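Local structure of glutathione s-transferase I (Zea mays, 1AXD) at residues Ala102-Ala107 / Lys139-Val144; Leu109-Phe114 / Asp132-Lys137. The protein probably conjugates glutathione to electrophilic compounds, herbicides among them, as part of their detoxification in maize. All blocks are in the same frame, centred on the assembly; numbering follows the deposited sequence.

Contact 1. Residues Ala102-Ala107 / Lys139-Val144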
loop_
_atom_site.group_PDB
_atom_site.type_symbol
_atom_site.label_atom_id
_atom_site.label_comp_id
_atom_site.label_asym_id
_atom_site.label_seq_id
_atom_site.Cartn_x
_atom_site.Cartn_y
_atom_site.Cartn_z
ATOM N N ALA A 102 -0.581 -4.865 -4.050
ATOM C CA ALA A 102 -0.710 -3.461 -4.391
ATOM C C ALA A 102 0.393 -2.922 -5.189
ATOM O O ALA A 102 0.146 -2.254 -6.161
ATOM C CB ALA A 102 -0.916 -2.628 -3.093
ATOM N N ASN A 103 1.619 -3.236 -4.814
ATOM C CA ASN A 103 2.796 -2.709 -5.495
ATOM C C ASN A 103 3.379 -3.537 -6.590
ATOM O O ASN A 103 4.342 -3.107 -7.208
ATOM C CB ASN A 103 3.877 -2.445 -4.448
ATOM C CG ASN A 103 3.346 -1.702 -3.244
ATOM O OD1 ASN A 103 3.658 -2.038 -2.123
ATOM N ND2 ASN A 103 2.536 -0.682 -3.482
ATOM N N GLN A 104 2.805 -4.708 -6.848
ATOM C CA GLN A 104 3.327 -5.607 -7.868
ATOM C C GLN A 104 2.294 -6.103 -8.822
ATOM O O GLN A 104 2.349 -5.779 -9.994
ATOM C CB GLN A 104 3.967 -6.808 -7.183
ATOM C CG GLN A 104 5.240 -7.261 -7.799
ATOM C CD GLN A 104 6.357 -6.273 -7.593
ATOM O OE1 GLN A 104 6.579 -5.797 -6.489
ATOM N NE2 GLN A 104 7.081 -5.976 -8.661
ATOM N N TYR A 105 1.351 -6.889 -8.322
ATOM C CA TYR A 105 0.305 -7.494 -9.140
ATOM C C TYR A 105 -0.621 -6.504 -9.736
ATOM O O TYR A 105 -0.611 -6.321 -10.945
ATOM C CB TYR A 105 -0.457 -8.489 -8.275
ATOM C CG TYR A 105 -1.446 -9.380 -8.977
ATOM C CD1 TYR A 105 -1.053 -10.608 -9.508
ATOM C CD2 TYR A 105 -2.791 -9.041 -9.029
ATOM C CE1 TYR A 105 -1.976 -11.475 -10.060
ATOM C CE2 TYR A 105 -3.723 -9.900 -9.582
ATOM C CZ TYR A 105 -3.314 -11.114 -10.094
ATOM O OH TYR A 105 -4.245 -11.965 -10.634
ATOM N N THR A 106 -1.429 -5.861 -8.903
ATOM C CA THR A 106 -2.379 -4.864 -9.371
ATOM C C THR A 106 -1.705 -3.750 -10.162
ATOM O O THR A 106 -2.271 -3.304 -11.144
ATOM C CB THR A 106 -3.172 -4.289 -8.194
ATOM O OG1 THR A 106 -3.797 -5.368 -7.489
ATOM C CG2 THR A 106 -4.242 -3.298 -8.679
ATOM N N ALA A 107 -0.498 -3.345 -9.771
ATOM C CA ALA A 107 0.238 -2.296 -10.483
ATOM C C ALA A 107 0.477 -2.664 -11.951
ATOM O O ALA A 107 0.563 -1.771 -12.787
ATOM C CB ALA A 107 1.575 -2.008 -9.770
ATOM N N LYS A 139 3.962 -10.643 -16.305
ATOM C CA LYS A 139 4.547 -11.948 -16.553
ATOM C C LYS A 139 5.606 -12.252 -15.575
ATOM O O LYS A 139 5.640 -13.351 -15.057
ATOM C CB LYS A 139 5.129 -11.969 -17.957
ATOM C CG LYS A 139 5.371 -13.340 -18.518
ATOM C CD LYS A 139 5.897 -13.243 -19.941
ATOM C CE LYS A 139 5.001 -12.360 -20.799
ATOM N NZ LYS A 139 3.564 -12.737 -20.707
ATOM N N LYS A 140 6.463 -11.283 -15.289
ATOM C CA LYS A 140 7.538 -11.495 -14.341
ATOM C C LYS A 140 6.993 -11.676 -12.937
ATOM O O LYS A 140 7.591 -12.399 -12.152
ATOM C CB LYS A 140 8.523 -10.333 -14.397
ATOM C CG LYS A 140 8.783 -9.803 -15.811
ATOM C CD LYS A 140 9.000 -10.932 -16.832
ATOM C CE LYS A 140 8.924 -10.415 -18.282
ATOM N NZ LYS A 140 8.918 -11.508 -19.317
ATOM N N VAL A 141 5.862 -11.044 -12.629
ATOM C CA VAL A 141 5.247 -11.169 -11.311
ATOM C C VAL A 141 4.645 -12.534 -11.157
ATOM O O VAL A 141 4.750 -13.120 -10.087
ATOM C CB VAL A 141 4.118 -10.132 -11.090
ATOM C CG1 VAL A 141 3.441 -10.374 -9.729
ATOM C CG2 VAL A 141 4.665 -8.696 -11.176
ATOM N N LEU A 142 3.973 -13.026 -12.193
ATOM C CA LEU A 142 3.349 -14.343 -12.131
ATOM C C LEU A 142 4.370 -15.447 -11.968
ATOM O O LEU A 142 4.062 -16.434 -11.334
ATOM C CB LEU A 142 2.435 -14.583 -13.339
ATOM C CG LEU A 142 1.160 -13.728 -13.420
ATOM C CD1 LEU A 142 0.443 -13.980 -14.754
ATOM C CD2 LEU A 142 0.217 -14.035 -12.237
ATOM N N GLU A 143 5.571 -15.288 -12.516
ATOM C CA GLU A 143 6.629 -16.293 -12.345
ATOM C C GLU A 143 6.946 -16.464 -10.846
ATOM O O GLU A 143 7.186 -17.580 -10.401
ATOM C CB GLU A 143 7.904 -15.873 -13.082
ATOM C CG GLU A 143 7.857 -16.063 -14.589
ATOM C CD GLU A 143 9.164 -15.669 -15.291
ATOM O OE1 GLU A 143 10.256 -15.873 -14.708
ATOM O OE2 GLU A 143 9.100 -15.159 -16.436
ATOM N N VAL A 144 6.960 -15.354 -10.104
ATOM C CA VAL A 144 7.226 -15.355 -8.664
ATOM C C VAL A 144 6.082 -15.983 -7.936
ATOM O O VAL A 144 6.311 -16.773 -7.035
ATOM C CB VAL A 144 7.422 -13.937 -8.136
ATOM C CG1 VAL A 144 7.505 -13.950 -6.603
ATOM C CG2 VAL A 144 8.688 -13.326 -8.744
#

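Contact 2. Residues Leu109-Phe114 / Asp132-Lys137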
loop_
_atom_site.group_PDB
_atom_site.type_symbol
_atom_site.label_atom_id
_atom_site.label_comp_id
_atom_site.label_asym_id
_atom_site.label_seq_id
_atom_site.Cartn_x
_atom_site.Cartn_y
_atom_site.Cartn_z
ATOM N N LEU A 109 -1.479 -4.992 -13.516
ATOM C CA LEU A 109 -2.810 -5.227 -14.047
ATOM C C LEU A 109 -3.589 -4.005 -14.375
ATOM O O LEU A 109 -4.290 -4.005 -15.373
ATOM C CB LEU A 109 -3.614 -6.094 -13.086
ATOM C CG LEU A 109 -3.801 -7.533 -13.532
ATOM C CD1 LEU A 109 -4.681 -8.277 -12.525
ATOM C CD2 LEU A 109 -4.449 -7.527 -14.924
ATOM N N ASN A 110 -3.468 -2.962 -13.560
ATOM C CA ASN A 110 -4.201 -1.708 -13.764
ATOM C C ASN A 110 -4.168 -1.128 -15.167
ATOM O O ASN A 110 -5.211 -0.822 -15.717
ATOM C CB ASN A 110 -3.736 -0.663 -12.761
ATOM C CG ASN A 110 -4.884 0.036 -12.097
ATOM O OD1 ASN A 110 -5.288 -0.329 -11.001
ATOM N ND2 ASN A 110 -5.436 1.039 -12.770
ATOM N N PRO A 111 -2.981 -0.951 -15.756
ATOM C CA PRO A 111 -2.960 -0.397 -17.111
ATOM C C PRO A 111 -3.749 -1.270 -18.028
ATOM O O PRO A 111 -4.544 -0.773 -18.804
ATOM C CB PRO A 111 -1.480 -0.456 -17.468
ATOM C CG PRO A 111 -0.815 -0.253 -16.155
ATOM C CD PRO A 111 -1.613 -1.145 -15.247
ATOM N N ILE A 112 -3.554 -2.575 -17.892
ATOM C CA ILE A 112 -4.213 -3.577 -18.707
ATOM C C ILE A 112 -5.723 -3.538 -18.606
ATOM O O ILE A 112 -6.386 -3.343 -19.613
ATOM C CB ILE A 112 -3.661 -4.984 -18.347
ATOM C CG1 ILE A 112 -2.159 -5.030 -18.643
ATOM C CG2 ILE A 112 -4.386 -6.095 -19.144
ATOM C CD1 ILE A 112 -1.505 -6.344 -18.277
ATOM N N LEU A 113 -6.262 -3.679 -17.404
ATOM C CA LEU A 113 -7.703 -3.675 -17.213
ATOM C C LEU A 113 -8.372 -2.473 -17.795
ATOM O O LEU A 113 -9.493 -2.576 -18.237
ATOM C CB LEU A 113 -8.039 -3.847 -15.731
ATOM C CG LEU A 113 -7.519 -5.154 -15.123
ATOM C CD1 LEU A 113 -8.142 -5.378 -13.747
ATOM C CD2 LEU A 113 -7.872 -6.348 -16.046
ATOM N N PHE A 114 -7.681 -1.344 -17.847
ATOM C CA PHE A 114 -8.248 -0.123 -18.409
ATOM C C PHE A 114 -8.318 -0.181 -19.941
ATOM O O PHE A 114 -9.375 0.059 -20.507
ATOM C CB PHE A 114 -7.419 1.083 -17.955
ATOM C CG PHE A 114 -7.730 2.356 -18.695
ATOM C CD1 PHE A 114 -8.983 2.968 -18.576
ATOM C CD2 PHE A 114 -6.764 2.954 -19.512
ATOM C CE1 PHE A 114 -9.272 4.153 -19.256
ATOM C CE2 PHE A 114 -7.040 4.145 -20.202
ATOM C CZ PHE A 114 -8.298 4.744 -20.073
ATOM N N ASP A 132 0.686 -4.799 -24.336
ATOM C CA ASP A 132 1.857 -5.653 -24.528
ATOM C C ASP A 132 2.962 -5.488 -23.519
ATOM O O ASP A 132 3.470 -6.489 -23.034
ATOM C CB ASP A 132 2.425 -5.491 -25.940
ATOM C CG ASP A 132 1.554 -6.142 -27.013
ATOM O OD1 ASP A 132 0.630 -6.927 -26.685
ATOM O OD2 ASP A 132 1.814 -5.877 -28.204
ATOM N N GLU A 133 3.336 -4.257 -23.186
ATOM C CA GLU A 133 4.412 -4.063 -22.224
ATOM C C GLU A 133 4.012 -4.385 -20.832
ATOM O O GLU A 133 4.820 -4.914 -20.085
ATOM C CB GLU A 133 5.010 -2.657 -22.312
ATOM C CG GLU A 133 4.097 -1.529 -21.920
ATOM C CD GLU A 133 4.835 -0.205 -21.881
ATOM O OE1 GLU A 133 5.059 0.377 -22.966
ATOM O OE2 GLU A 133 5.201 0.242 -20.768
ATOM N N ASN A 134 2.773 -4.101 -20.462
ATOM C CA ASN A 134 2.330 -4.423 -19.120
ATOM C C ASN A 134 2.173 -5.891 -18.948
ATOM O O ASN A 134 2.312 -6.376 -17.838
ATOM C CB ASN A 134 1.052 -3.678 -18.780
ATOM C CG ASN A 134 1.325 -2.260 -18.364
ATOM O OD1 ASN A 134 0.957 -1.322 -19.044
ATOM N ND2 ASN A 134 2.008 -2.102 -17.244
ATOM N N LEU A 135 1.908 -6.612 -20.032
ATOM C CA LEU A 135 1.780 -8.064 -19.959
ATOM C C LEU A 135 3.116 -8.635 -19.647
ATOM O O LEU A 135 3.188 -9.697 -19.057
ATOM C CB LEU A 135 1.237 -8.658 -21.263
ATOM C CG LEU A 135 -0.283 -8.844 -21.362
ATOM C CD1 LEU A 135 -0.647 -9.297 -22.781
ATOM C CD2 LEU A 135 -0.787 -9.877 -20.327
ATOM N N GLU A 136 4.182 -7.946 -20.031
ATOM C CA GLU A 136 5.515 -8.437 -19.724
ATOM C C GLU A 136 5.776 -8.203 -18.281
ATOM O O GLU A 136 6.194 -9.111 -17.591
ATOM C CB GLU A 136 6.569 -7.753 -20.589
ATOM C CG GLU A 136 6.468 -8.139 -22.049
ATOM C CD GLU A 136 7.819 -8.395 -22.692
ATOM O OE1 GLU A 136 8.647 -9.115 -22.085
ATOM O OE2 GLU A 136 8.047 -7.889 -23.814
ATOM N N LYS A 137 5.465 -7.010 -17.800
ATOM C CA LYS A 137 5.672 -6.690 -16.399
ATOM C C LYS A 137 4.954 -7.697 -15.527
ATOM O O LYS A 137 5.570 -8.290 -14.659
ATOM C CB LYS A 137 5.205 -5.253 -16.123
ATOM C CG LYS A 137 5.962 -4.229 -16.970
ATOM C CD LYS A 137 5.473 -2.795 -16.770
ATOM C CE LYS A 137 6.206 -1.819 -17.706
ATOM N NZ LYS A 137 5.571 -0.463 -17.747
#

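Contact 1. Residues Ala102-Ala107 / Lys139-Val144
Gln104 lays CG over the branched end of Val141, 3.7 Å from CG2 and 4.1 Å from CG1, where helices 88-122 and 128-151 cross in the helical C-terminal domain of the glutathione S-transferase fold. The short segments run at 118° to each other with their axes 9.6 Å apart. Gln104 sits in a pi-type turn of the first helix. Beyond CG its chain bends at its second torsion (chi2 69°), and its side chain also packs on Phe51 of the second subunit, so this crossing lies next to the dimer interface. One residue on, Tyr105 holds CG anti to its backbone N (chi1 -171°), which carries the ring alongside the second helix. There Leu142 CD2 approaches the ring edge close to its plane, 4.0 Å from Tyr105 CE1. Other parts of the chain hold the buried ring as well: the hydroxyl is hydrogen-bonded to Thr171 OG1, and His167 meets the ring edge-to-face. Val141 also reaches the backbone of the first helix, with CG1 4.3 Å from Tyr105 CA and CG2 3.9 Å from Gln104 O.

Contact 2. Residues Leu109-Phe114 / Asp132-Lys137
The side-chain amide of Asn134 is covered on one face by the pyrrolidine ring of Pro111, whose CB and CG stand 3.5 and 3.7 Å from Asn134 CG. On the other side the chain of Lys137 in the same helix passes beside the amide, its CD 4.5 Å from Asn134 CG and displaced toward one edge. At the base of the amide, Asn134 CB meets Ile112 CG1 at 3.5 Å, the two side chains lying alongside and pointing opposite ways. Helices 88-122 and 128-151 form a hairpin of the glutathione S-transferase helical domain, and here their segments run at 144°, with axes 8.8 Å apart. Pro111 kinks the first helix, since its N makes no bond to the preceding turn. With an alanine in place of Asn134 the methyl group could still touch Ile112, but losing the amide would probably open a gap over Pro111 CB and CG. Ile112 CG1 lies anti to the carbonyl carbon (chi1 -61°), which sends CD1 on to Leu135, 4.1 Å from its CD2. At the solvent-exposed margin beside Asn134, Lys137 NZ forms a salt bridge at 3.1 Å with the anti lone pair of Glu133 OE2, one turn back.

After the thioredoxin-like N-terminal part, the chain enters helix 88-122 and passes first through 102-107, then 109-114. It turns back between that helix and helix 128-151, running through 132-137 before 139-144. Contact 2 therefore closes the inner loop, with 17 residues between its segments, and contact 1 the outer one, with 31; the two nest without crossing. Their centres lie about 10 Å apart on the same two helices, making them successive layers of one hairpin. Both are backed by helix 168-174, reached from Tyr105 and Thr106 in one and from Leu109 and Leu113 in the other. The second subunit touches the segments of contact 1 but not those of contact 2.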